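Local coordinates for 7,8-dihydro-6-hydroxymethylpterin pyrophosphokinase-dihydropteroate synthase (Plasmodium falciparum, PDB 6JWS), which probably catalyses two successive steps of folate biosynthesis, pyrophosphorylation of hydroxymethyldihydropterin with ATP and condensation of the resulting diphosphate with 4-aminobenzoate to dihydropteroate, at residues Arg374-Lys379 with Glu599-Ile604. The protein carries 1 engineered substitution. Numbering follows the deposited sequence.
With PT1 (pteroic acid), chain I.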
# COMPACT_ATOMS: atom_id res chain seq x y z
N ARG B 374 19.92 -10.23 -0.32
CA ARG B 374 19.98 -10.74 -1.69
C ARG B 374 20.27 -9.59 -2.66
O ARG B 374 19.64 -8.53 -2.62
CB ARG B 374 18.71 -11.53 -2.00
CG ARG B 374 18.69 -12.18 -3.38
CD ARG B 374 18.51 -13.68 -3.23
NE ARG B 374 17.14 -14.00 -2.99
CZ ARG B 374 16.69 -14.97 -2.23
NH1 ARG B 374 17.52 -15.77 -1.58
NH2 ARG B 374 15.38 -15.11 -2.10
N ILE B 375 21.22 -9.82 -3.58
CA ILE B 375 21.61 -8.82 -4.56
C ILE B 375 21.32 -9.34 -5.97
O ILE B 375 21.55 -10.51 -6.25
CB ILE B 375 23.11 -8.51 -4.38
CG1 ILE B 375 23.37 -7.65 -3.13
CG2 ILE B 375 23.70 -7.88 -5.63
CD1 ILE B 375 24.83 -7.66 -2.70
N TYR B 376 20.89 -8.44 -6.87
CA TYR B 376 20.87 -8.74 -8.30
C TYR B 376 21.72 -7.71 -9.04
O TYR B 376 22.00 -6.64 -8.48
CB TYR B 376 19.44 -8.84 -8.84
CG TYR B 376 18.72 -7.52 -8.94
CD1 TYR B 376 18.13 -6.95 -7.82
CD2 TYR B 376 18.62 -6.81 -10.14
CE1 TYR B 376 17.44 -5.76 -7.88
CE2 TYR B 376 17.95 -5.59 -10.21
CZ TYR B 376 17.35 -5.07 -9.07
OH TYR B 376 16.67 -3.87 -9.06
N VAL B 377 22.11 -8.00 -10.30
CA VAL B 377 22.96 -7.06 -11.03
C VAL B 377 22.35 -6.73 -12.40
O VAL B 377 22.00 -7.62 -13.18
CB VAL B 377 24.41 -7.57 -11.15
CG1 VAL B 377 25.29 -6.63 -11.98
CG2 VAL B 377 25.04 -7.78 -9.79
N LEU B 378 22.19 -5.43 -12.68
CA LEU B 378 21.65 -4.99 -13.96
C LEU B 378 22.78 -4.78 -14.96
O LEU B 378 22.66 -5.12 -16.13
CB LEU B 378 20.88 -3.69 -13.76
CG LEU B 378 19.53 -3.84 -13.06
CD1 LEU B 378 18.92 -2.48 -12.75
CD2 LEU B 378 18.59 -4.69 -13.91
N LYS B 379 23.86 -4.14 -14.49
CA LYS B 379 24.96 -3.81 -15.38
C LYS B 379 26.27 -4.26 -14.73
O LYS B 379 26.74 -5.37 -14.98
CB LYS B 379 24.90 -2.33 -15.78
CG LYS B 379 25.93 -1.89 -16.82
CD LYS B 379 26.02 -0.38 -17.02
CE LYS B 379 27.28 0.03 -17.77
NZ LYS B 379 27.17 1.37 -18.39
N GLU B 599 11.12 -13.60 -3.97
CA GLU B 599 12.50 -14.03 -3.90
C GLU B 599 13.28 -13.70 -5.17
O GLU B 599 14.47 -14.00 -5.23
CB GLU B 599 12.57 -15.56 -3.83
CG GLU B 599 11.76 -16.15 -2.69
CD GLU B 599 12.40 -15.87 -1.34
OE1 GLU B 599 13.49 -16.42 -1.07
OE2 GLU B 599 11.80 -15.08 -0.57
N TYR B 600 12.61 -13.14 -6.19
CA TYR B 600 13.23 -13.06 -7.51
C TYR B 600 13.29 -11.62 -7.99
O TYR B 600 12.40 -10.83 -7.70
CB TYR B 600 12.40 -13.84 -8.53
CG TYR B 600 12.38 -15.33 -8.32
CD1 TYR B 600 13.51 -16.10 -8.50
CD2 TYR B 600 11.20 -16.00 -8.05
CE1 TYR B 600 13.48 -17.48 -8.34
CE2 TYR B 600 11.14 -17.38 -7.90
CZ TYR B 600 12.29 -18.12 -8.02
OH TYR B 600 12.26 -19.48 -7.87
N PRO B 601 14.29 -11.25 -8.83
CA PRO B 601 14.29 -9.93 -9.46
C PRO B 601 13.13 -9.94 -10.46
O PRO B 601 13.01 -10.86 -11.26
CB PRO B 601 15.64 -9.86 -10.19
CG PRO B 601 16.47 -11.02 -9.62
CD PRO B 601 15.44 -12.08 -9.24
N LEU B 602 12.24 -8.96 -10.32
CA LEU B 602 11.00 -8.95 -11.07
C LEU B 602 10.94 -7.68 -11.92
O LEU B 602 11.10 -6.56 -11.42
CB LEU B 602 9.83 -9.02 -10.08
CG LEU B 602 8.43 -8.97 -10.71
CD1 LEU B 602 8.13 -10.22 -11.55
CD2 LEU B 602 7.36 -8.79 -9.63
N PHE B 603 10.65 -7.88 -13.21
CA PHE B 603 10.55 -6.89 -14.26
C PHE B 603 9.15 -7.04 -14.86
O PHE B 603 8.79 -8.13 -15.28
CB PHE B 603 11.65 -7.22 -15.28
CG PHE B 603 11.74 -6.33 -16.50
CD1 PHE B 603 10.70 -6.26 -17.42
CD2 PHE B 603 12.90 -5.58 -16.75
CE1 PHE B 603 10.78 -5.44 -18.54
CE2 PHE B 603 12.97 -4.75 -17.86
CZ PHE B 603 11.92 -4.69 -18.76
N ILE B 604 8.32 -5.98 -14.88
CA ILE B 604 6.99 -6.11 -15.49
C ILE B 604 6.73 -4.96 -16.45
O ILE B 604 7.28 -3.87 -16.27
CB ILE B 604 5.85 -6.18 -14.44
CG1 ILE B 604 5.62 -4.84 -13.74
CG2 ILE B 604 6.06 -7.32 -13.44
CD1 ILE B 604 4.43 -4.84 -12.78
C2 PT1 I . 6.70 -6.67 -21.59
C3 PT1 I . 6.78 -6.17 -22.97
C5 PT1 I . 8.09 -6.22 -23.61
N6 PT1 I . 5.71 -5.67 -23.64
C7 PT1 I . 9.01 -7.22 -21.63
N9 PT1 I . 9.15 -6.74 -22.91
C10 PT1 I . 5.86 -5.25 -24.92
N11 PT1 I . 10.09 -7.75 -20.95
C12 PT1 I . 7.10 -5.33 -25.54
C21 PT1 I . -1.78 -5.45 -24.73
O22 PT1 I . -2.36 -4.33 -24.81
O1 PT1 I . 5.53 -6.66 -20.95
N4 PT1 I . 7.81 -7.16 -20.99
N8 PT1 I . 8.18 -5.79 -24.88
C13 PT1 I . 4.65 -4.74 -25.66
N14 PT1 I . 3.76 -5.90 -25.95
C15 PT1 I . 2.44 -5.81 -25.66
C16 PT1 I . 1.72 -6.96 -25.29
C17 PT1 I . 1.80 -4.53 -25.77
C18 PT1 I . 0.34 -6.84 -24.99
C19 PT1 I . 0.41 -4.43 -25.48
C20 PT1 I . -0.31 -5.58 -25.07
O23 PT1 I . -2.41 -6.45 -24.35
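R374 reaches E599 across the junction of the two domains, its long side chain spanning backbones whose CA atoms lie 8.5 Å apart at R374 and E599. From CB, which points toward 599-604, the chain sets out with CG anti to the backbone N (chi1 -176°). It then bends about both CB-CG and CG-CD, bringing NE to 3.5 Å from the backbone O of E599. At the tip, NH1 turns to Y55 OH, whereas NH2 forms a salt bridge with E599 OE1, modelled at a short 2.5 Å whose exact value is doubtful. The bond is bent (137° at the hydrogen): OE1 lies in the guanidinium plane, but NH2 comes from above the carboxylate, the two planes being nearly perpendicular. The contact joins strand 372-377, next to the outermost strand of the antiparallel HPPK sheet, to the TIM barrel of DHPS, where 599-602 leads into barrel strand 603-604. Deeper in, Y376 CB meets P601 CG at 3.8 Å, and P601 CB lies over one face of the tyrosine ring, 4.1 Å from its CG. Y53, on the neighbouring strand 46-57, touches both R374 and P601. Further along, N11 of pteroic acid stands oblique to the F603 ring, 3.4 Å from CE1.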